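Local coordinates for protein alpha-L-rhamnosidase (PDB 4XHC) that probably hydrolyses terminal alpha-L-rhamnose residues from rhamnosides, as a two-domain glycoside hydrolase of family 78, and binds rhamnose in its catalytic domain, at residues 213-218 against 488-493; 242-247 against 285-290. One frame throughout, in Å; residues are numbered along the deposited sequence.

Contact 1. Residues 213-218 against 488-493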
loop_
_atom_site.group_PDB
_atom_site.type_symbol
_atom_site.label_atom_id
_atom_site.label_comp_id
_atom_site.label_asym_id
_atom_site.label_seq_id
_atom_site.Cartn_x
_atom_site.Cartn_y
_atom_site.Cartn_z
ATOM N N ASP A 213 -41.477 -18.528 -16.851
ATOM C CA ASP A 213 -40.814 -19.563 -16.079
ATOM C C ASP A 213 -39.950 -18.921 -14.988
ATOM O O ASP A 213 -38.941 -18.285 -15.301
ATOM C CB ASP A 213 -39.940 -20.392 -17.018
ATOM C CG ASP A 213 -39.362 -21.621 -16.352
ATOM O OD1 ASP A 213 -38.869 -21.536 -15.199
ATOM O OD2 ASP A 213 -39.392 -22.680 -17.010
ATOM N N PRO A 214 -40.321 -19.101 -13.702
ATOM C CA PRO A 214 -39.595 -18.388 -12.634
ATOM C C PRO A 214 -38.099 -18.726 -12.544
ATOM O O PRO A 214 -37.306 -17.873 -12.154
ATOM C CB PRO A 214 -40.333 -18.802 -11.352
ATOM C CG PRO A 214 -41.021 -20.077 -11.694
ATOM C CD PRO A 214 -41.346 -20.014 -13.161
ATOM N N GLN A 215 -37.717 -19.945 -12.914
ATOM C CA GLN A 215 -36.318 -20.347 -12.816
ATOM C C GLN A 215 -35.457 -19.732 -13.927
ATOM O O GLN A 215 -34.288 -19.419 -13.706
ATOM C CB GLN A 215 -36.190 -21.867 -12.823
ATOM C CG GLN A 215 -34.889 -22.340 -12.196
ATOM C CD GLN A 215 -34.582 -23.796 -12.489
ATOM O OE1 GLN A 215 -35.485 -24.608 -12.755
ATOM N NE2 GLN A 215 -33.294 -24.139 -12.433
ATOM N N LEU A 216 -36.027 -19.577 -15.120
ATOM C CA LEU A 216 -35.344 -18.869 -16.201
ATOM C C LEU A 216 -35.227 -17.368 -15.913
ATOM O O LEU A 216 -34.248 -16.731 -16.312
ATOM C CB LEU A 216 -36.064 -19.075 -17.531
ATOM C CG LEU A 216 -36.074 -20.481 -18.117
ATOM C CD1 LEU A 216 -36.891 -20.500 -19.403
ATOM C CD2 LEU A 216 -34.662 -20.991 -18.377
ATOM N N ARG A 217 -36.234 -16.804 -15.245
ATOM C CA ARG A 217 -36.201 -15.396 -14.847
ATOM C C ARG A 217 -35.023 -15.124 -13.914
ATOM O O ARG A 217 -34.300 -14.146 -14.097
ATOM C CB ARG A 217 -37.517 -14.980 -14.179
ATOM C CG ARG A 217 -37.515 -13.549 -13.648
ATOM C CD ARG A 217 -38.894 -13.074 -13.182
ATOM N NE ARG A 217 -39.920 -13.299 -14.202
ATOM C CZ ARG A 217 -40.025 -12.617 -15.346
ATOM N NH1 ARG A 217 -39.177 -11.636 -15.646
ATOM N NH2 ARG A 217 -40.988 -12.919 -16.206
ATOM N N ALA A 218 -34.834 -16.001 -12.929
ATOM C CA ALA A 218 -33.737 -15.882 -11.964
ATOM C C ALA A 218 -32.366 -15.947 -12.641
ATOM O O ALA A 218 -31.455 -15.203 -12.286
ATOM C CB ALA A 218 -33.852 -16.969 -10.906
ATOM N N GLN A 488 -31.262 -27.915 -20.168
ATOM C CA GLN A 488 -29.810 -27.767 -20.038
ATOM C C GLN A 488 -29.360 -26.422 -19.507
ATOM O O GLN A 488 -28.346 -26.341 -18.814
ATOM C CB GLN A 488 -29.117 -28.022 -21.382
ATOM C CG GLN A 488 -28.775 -29.481 -21.613
ATOM C CD GLN A 488 -27.846 -30.016 -20.551
ATOM O OE1 GLN A 488 -28.010 -31.148 -20.102
ATOM N NE2 GLN A 488 -26.874 -29.197 -20.130
ATOM N N ILE A 489 -30.083 -25.366 -19.861
ATOM C CA ILE A 489 -29.824 -24.054 -19.284
ATOM C C ILE A 489 -30.109 -24.103 -17.779
ATOM O O ILE A 489 -29.310 -23.647 -16.972
ATOM C CB ILE A 489 -30.670 -22.962 -19.970
ATOM C CG1 ILE A 489 -30.129 -22.708 -21.375
ATOM C CG2 ILE A 489 -30.660 -21.670 -19.154
ATOM C CD1 ILE A 489 -31.089 -21.979 -22.283
ATOM N N LYS A 490 -31.241 -24.697 -17.418
ATOM C CA LYS A 490 -31.640 -24.827 -16.024
ATOM C C LYS A 490 -30.695 -25.687 -15.182
ATOM O O LYS A 490 -30.399 -25.347 -14.038
ATOM C CB LYS A 490 -33.037 -25.428 -15.941
ATOM C CG LYS A 490 -34.138 -24.517 -16.442
ATOM C CD LYS A 490 -35.483 -25.191 -16.258
ATOM C CE LYS A 490 -36.622 -24.236 -16.515
ATOM N NZ LYS A 490 -37.891 -25.000 -16.605
ATOM N N ALA A 491 -30.241 -26.807 -15.736
ATOM C CA ALA A 491 -29.377 -27.728 -14.994
ATOM C C ALA A 491 -28.008 -27.114 -14.716
ATOM O O ALA A 491 -27.491 -27.223 -13.607
ATOM C CB ALA A 491 -29.215 -29.027 -15.760
ATOM N N TYR A 492 -27.431 -26.464 -15.722
ATOM C CA TYR A 492 -26.081 -25.912 -15.619
ATOM C C TYR A 492 -26.052 -24.526 -14.954
ATOM O O TYR A 492 -25.522 -24.383 -13.859
ATOM C CB TYR A 492 -25.446 -25.869 -17.007
ATOM C CG TYR A 492 -23.996 -25.450 -17.047
ATOM C CD1 TYR A 492 -22.996 -26.281 -16.581
ATOM C CD2 TYR A 492 -23.626 -24.226 -17.599
ATOM C CE1 TYR A 492 -21.668 -25.898 -16.637
ATOM C CE2 TYR A 492 -22.299 -23.835 -17.661
ATOM C CZ TYR A 492 -21.325 -24.671 -17.177
ATOM O OH TYR A 492 -20.014 -24.261 -17.262
ATOM N N TRP A 493 -26.624 -23.512 -15.599
ATOM C CA TRP A 493 -26.642 -22.160 -15.023
ATOM C C TRP A 493 -27.497 -22.066 -13.754
ATOM O O TRP A 493 -27.181 -21.297 -12.853
ATOM C CB TRP A 493 -27.124 -21.138 -16.042
ATOM C CG TRP A 493 -26.098 -20.753 -17.077
ATOM C CD1 TRP A 493 -25.225 -19.722 -17.004
ATOM C CD2 TRP A 493 -25.875 -21.374 -18.342
ATOM N NE1 TRP A 493 -24.458 -19.665 -18.132
ATOM C CE2 TRP A 493 -24.845 -20.663 -18.978
ATOM C CE3 TRP A 493 -26.455 -22.463 -19.007
ATOM C CZ2 TRP A 493 -24.375 -21.001 -20.242
ATOM C CZ3 TRP A 493 -25.982 -22.806 -20.263
ATOM C CH2 TRP A 493 -24.948 -22.080 -20.864
#

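Contact 2. Residues 242-247 against 285-290. With RAM (alpha-L-rhamnopyranose), chain C.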
loop_
_atom_site.group_PDB
_atom_site.type_symbol
_atom_site.label_atom_id
_atom_site.label_comp_id
_atom_site.label_asym_id
_atom_site.label_seq_id
_atom_site.Cartn_x
_atom_site.Cartn_y
_atom_site.Cartn_z
ATOM N N ASP A 242 -9.538 -10.429 -16.590
ATOM C CA ASP A 242 -8.317 -9.688 -16.931
ATOM C C ASP A 242 -8.560 -8.210 -17.202
ATOM O O ASP A 242 -7.631 -7.513 -17.612
ATOM C CB ASP A 242 -7.714 -10.216 -18.245
ATOM C CG ASP A 242 -7.483 -11.706 -18.248
ATOM O OD1 ASP A 242 -6.581 -12.173 -17.523
ATOM O OD2 ASP A 242 -8.182 -12.413 -19.010
ATOM N N ARG A 243 -9.795 -7.743 -17.032
ATOM C CA ARG A 243 -10.165 -6.343 -17.327
ATOM C C ARG A 243 -9.846 -5.926 -18.758
ATOM O O ARG A 243 -9.410 -4.803 -18.993
ATOM C CB ARG A 243 -9.458 -5.377 -16.379
ATOM C CG ARG A 243 -9.440 -5.840 -14.944
ATOM C CD ARG A 243 -8.795 -4.810 -14.047
ATOM N NE ARG A 243 -8.837 -5.248 -12.654
ATOM C CZ ARG A 243 -8.735 -4.439 -11.610
ATOM N NH1 ARG A 243 -8.566 -3.140 -11.791
ATOM N NH2 ARG A 243 -8.819 -4.928 -10.380
ATOM N N ARG A 244 -10.090 -6.822 -19.708
ATOM C CA ARG A 244 -9.539 -6.669 -21.037
ATOM C C ARG A 244 -10.456 -7.203 -22.121
ATOM O O ARG A 244 -11.180 -8.180 -21.921
ATOM C CB ARG A 244 -8.210 -7.420 -21.085
ATOM C CG ARG A 244 -7.351 -7.060 -22.268
ATOM C CD ARG A 244 -5.870 -7.188 -21.959
ATOM N NE ARG A 244 -5.352 -8.545 -22.119
ATOM C CZ ARG A 244 -4.767 -9.263 -21.165
ATOM N NH1 ARG A 244 -4.615 -8.787 -19.927
ATOM N NH2 ARG A 244 -4.331 -10.478 -21.450
ATOM N N LEU A 245 -10.387 -6.568 -23.284
ATOM C CA LEU A 245 -11.172 -6.959 -24.456
ATOM C C LEU A 245 -10.564 -8.154 -25.191
ATOM O O LEU A 245 -9.474 -8.044 -25.742
ATOM C CB LEU A 245 -11.254 -5.766 -25.412
ATOM C CG LEU A 245 -11.982 -5.932 -26.747
ATOM C CD1 LEU A 245 -13.454 -6.266 -26.539
ATOM C CD2 LEU A 245 -11.832 -4.663 -27.577
ATOM N N TRP A 246 -11.271 -9.286 -25.199
ATOM C CA TRP A 246 -10.883 -10.481 -25.984
ATOM C C TRP A 246 -11.940 -10.772 -27.050
ATOM O O TRP A 246 -13.131 -10.545 -26.836
ATOM C CB TRP A 246 -10.762 -11.725 -25.094
ATOM C CG TRP A 246 -9.585 -11.778 -24.159
ATOM C CD1 TRP A 246 -9.455 -11.124 -22.972
ATOM C CD2 TRP A 246 -8.410 -12.580 -24.298
ATOM N NE1 TRP A 246 -8.259 -11.448 -22.376
ATOM C CE2 TRP A 246 -7.601 -12.344 -23.169
ATOM C CE3 TRP A 246 -7.954 -13.469 -25.270
ATOM C CZ2 TRP A 246 -6.360 -12.963 -22.985
ATOM C CZ3 TRP A 246 -6.713 -14.081 -25.090
ATOM C CH2 TRP A 246 -5.937 -13.826 -23.955
ATOM N N LEU A 247 -11.522 -11.323 -28.182
ATOM C CA LEU A 247 -12.436 -11.468 -29.317
ATOM C C LEU A 247 -13.499 -12.556 -29.118
ATOM O O LEU A 247 -14.647 -12.368 -29.483
ATOM C CB LEU A 247 -11.668 -11.705 -30.619
ATOM C CG LEU A 247 -12.048 -10.695 -31.705
ATOM C CD1 LEU A 247 -10.968 -10.601 -32.772
ATOM C CD2 LEU A 247 -13.402 -11.029 -32.315
ATOM N N SER A 285 -5.283 -9.667 -33.354
ATOM C CA SER A 285 -4.860 -10.262 -32.100
ATOM C C SER A 285 -6.025 -10.896 -31.364
ATOM O O SER A 285 -7.189 -10.643 -31.676
ATOM C CB SER A 285 -4.187 -9.208 -31.224
ATOM O OG SER A 285 -3.091 -8.646 -31.924
ATOM N N ALA A 286 -5.699 -11.727 -30.386
ATOM C CA ALA A 286 -6.711 -12.377 -29.576
ATOM C C ALA A 286 -7.351 -11.376 -28.618
ATOM O O ALA A 286 -8.537 -11.501 -28.290
ATOM C CB ALA A 286 -6.106 -13.533 -28.804
ATOM N N ASN A 287 -6.563 -10.391 -28.177
ATOM C CA ASN A 287 -7.032 -9.355 -27.251
ATOM C C ASN A 287 -6.315 -8.015 -27.432
ATOM O O ASN A 287 -5.210 -7.956 -27.990
ATOM C CB ASN A 287 -6.858 -9.830 -25.813
ATOM C CG ASN A 287 -5.411 -10.090 -25.465
ATOM O OD1 ASN A 287 -4.730 -9.220 -24.966
ATOM N ND2 ASN A 287 -4.936 -11.287 -25.746
ATOM N N VAL A 288 -6.943 -6.949 -26.933
ATOM C CA VAL A 288 -6.437 -5.594 -27.106
ATOM C C VAL A 288 -6.364 -4.852 -25.767
ATOM O O VAL A 288 -7.294 -4.910 -24.960
ATOM C CB VAL A 288 -7.335 -4.813 -28.080
ATOM C CG1 VAL A 288 -6.851 -3.387 -28.255
ATOM C CG2 VAL A 288 -7.356 -5.496 -29.427
ATOM N N PHE A 289 -5.251 -4.160 -25.536
ATOM C CA PHE A 289 -5.121 -3.253 -24.401
ATOM C C PHE A 289 -5.547 -1.854 -24.833
ATOM O O PHE A 289 -5.436 -1.507 -26.009
ATOM C CB PHE A 289 -3.668 -3.216 -23.908
ATOM C CG PHE A 289 -3.143 -4.552 -23.457
ATOM C CD1 PHE A 289 -3.252 -4.942 -22.136
ATOM C CD2 PHE A 289 -2.550 -5.422 -24.360
ATOM C CE1 PHE A 289 -2.782 -6.176 -21.723
ATOM C CE2 PHE A 289 -2.081 -6.656 -23.955
ATOM C CZ PHE A 289 -2.195 -7.036 -22.635
ATOM N N VAL A 290 -6.033 -1.051 -23.890
ATOM C CA VAL A 290 -6.386 0.354 -24.188
ATOM C C VAL A 290 -5.817 1.344 -23.167
ATOM O O VAL A 290 -6.279 2.485 -23.078
ATOM C CB VAL A 290 -7.913 0.554 -24.298
ATOM C CG1 VAL A 290 -8.476 -0.262 -25.445
ATOM C CG2 VAL A 290 -8.615 0.200 -22.991
HETATM C C1 RAM C . -8.521 -16.341 -20.571
HETATM C C2 RAM C . -9.876 -15.747 -20.239
HETATM C C3 RAM C . -10.508 -15.130 -21.473
HETATM C C4 RAM C . -10.283 -16.048 -22.663
HETATM C C5 RAM C . -8.798 -16.071 -22.985
HETATM C C6 RAM C . -8.332 -17.385 -23.560
HETATM O O1 RAM C . -7.657 -16.035 -19.548
HETATM O O2 RAM C . -10.687 -16.822 -19.794
HETATM O O3 RAM C . -11.908 -14.928 -21.277
HETATM O O4 RAM C . -10.991 -15.575 -23.793
HETATM O O5 RAM C . -8.023 -15.811 -21.795
#

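Contact 1. Residues 213-218 against 488-493
Lys490 reaches Asp213 because its chain is extended all the way beyond CG, which lies opposite the carbonyl carbon (chi1 -69°). Asp213 comes the other way, with CG trans to its backbone N (chi1 -172°). The two side chains meet from opposite directions in a salt bridge, 2.8 Å from Lys490 NZ to Asp213 OD2. The ammonium uses the syn lone pair of OD2, on the side of OD1. OD1 has a different task. It caps the first turn of the helix, accepting from Gln215 N at 3.0 Å and more weakly from Leu216 N. The N-cap carboxylate is thus held by one helix start and one lysine. The positive end of the helix dipole and the ammonium would both tend to stabilise its charge.

Gln215 lies obliquely across the lysine chain, with OE1 3.6 Å from Lys490 CD. Leu216 crosses near a right angle, its CD2 touching Lys490 CG and Ile489 CG2, each at 4.1 Å. The short helix axes pass 10.3 Å apart at 52°. Helix 214-230 is thereby joined at its N-terminal end to helix 482-498. Leu216 and Ile489 also pack on Leu543 at the C terminus, and helix 534-540 covers them through Ile538 and Phe537.

Contact 2. Residues 242-247 against 285-290
The indole of Trp246 is held between Asn287 and the bound rhamnose. Asn287 CB sits over one face, 3.6 Å from the centroid of the five-membered ring, in a CH-pi contact. Its amide ND2 lies over the six-membered part of that face. The sugar lies against the opposite face, offset toward the rim, with its C5 and O5 edge nearest (RAM C5 3.6 Å from Trp246 CE3). Ala286 CB touches Trp246 CZ3. The Arg244 guanidinium has the ring of Phe289 over one face, their planes 26° apart, and Asn287 near its edge. Arg244 CD stands over the Phe289 ring, 3.7 Å from its centroid, in a second CH-pi contact.

The bend at chi3 of Arg244 (84°) turns NE toward Asn287. NE donates to Asn287 OD1 at 3.0 Å. It approaches from above the carbonyl plane, not along a lone pair. Asn287 ND2 is bonded to Asp297, so both ends of the amide have a partner, which probably sets its flip. The asparagine is therefore a second-shell residue that backs the tryptophan against the sugar.

Two backbone bonds join the segments. Val288 N donates to Leu245 O at 3.0 Å, and Leu247 N to Ala286 O at 3.0 Å. Between them Trp246 and Asn287 form an antiparallel non-hydrogen-bonded pair, their side chains on the same face. Leu245 and Val288 turn to the other face and pack on Phe274 of helix 264-276. Arg244 and Phe289 also touch Asp119 and Pro118 of the second subunit.

Asp242 and Trp246 belong to the rhamnose pocket, which Glu506, Asp249 and Tyr304 help complete. A tryptophan packed against the C5 and O5 edge of a pyranose is a common way to hold a sugar in glycosidases, here in the (alpha/alpha)6 domain of family 78.

In the fold
From the N terminus, the chain first builds beta sheets, then enters the helical catalytic domain at helix 214-230, where the first half of contact 1 lies. Strand 245-246 follows and opens contact 2. That contact closes a short loop of 37 residues, mostly helical, when the chain returns at strand 287-289. The chain then runs through many more helices before helix 482-498 completes contact 1. Contact 2 thus falls wholly within the much longer, 269-residue loop of contact 1. Contact 1 ties the start of the helical domain to a helix near its end. Contact 2 ties two strands at the sugar pocket. Their centres are 30 Å apart, and they do not touch.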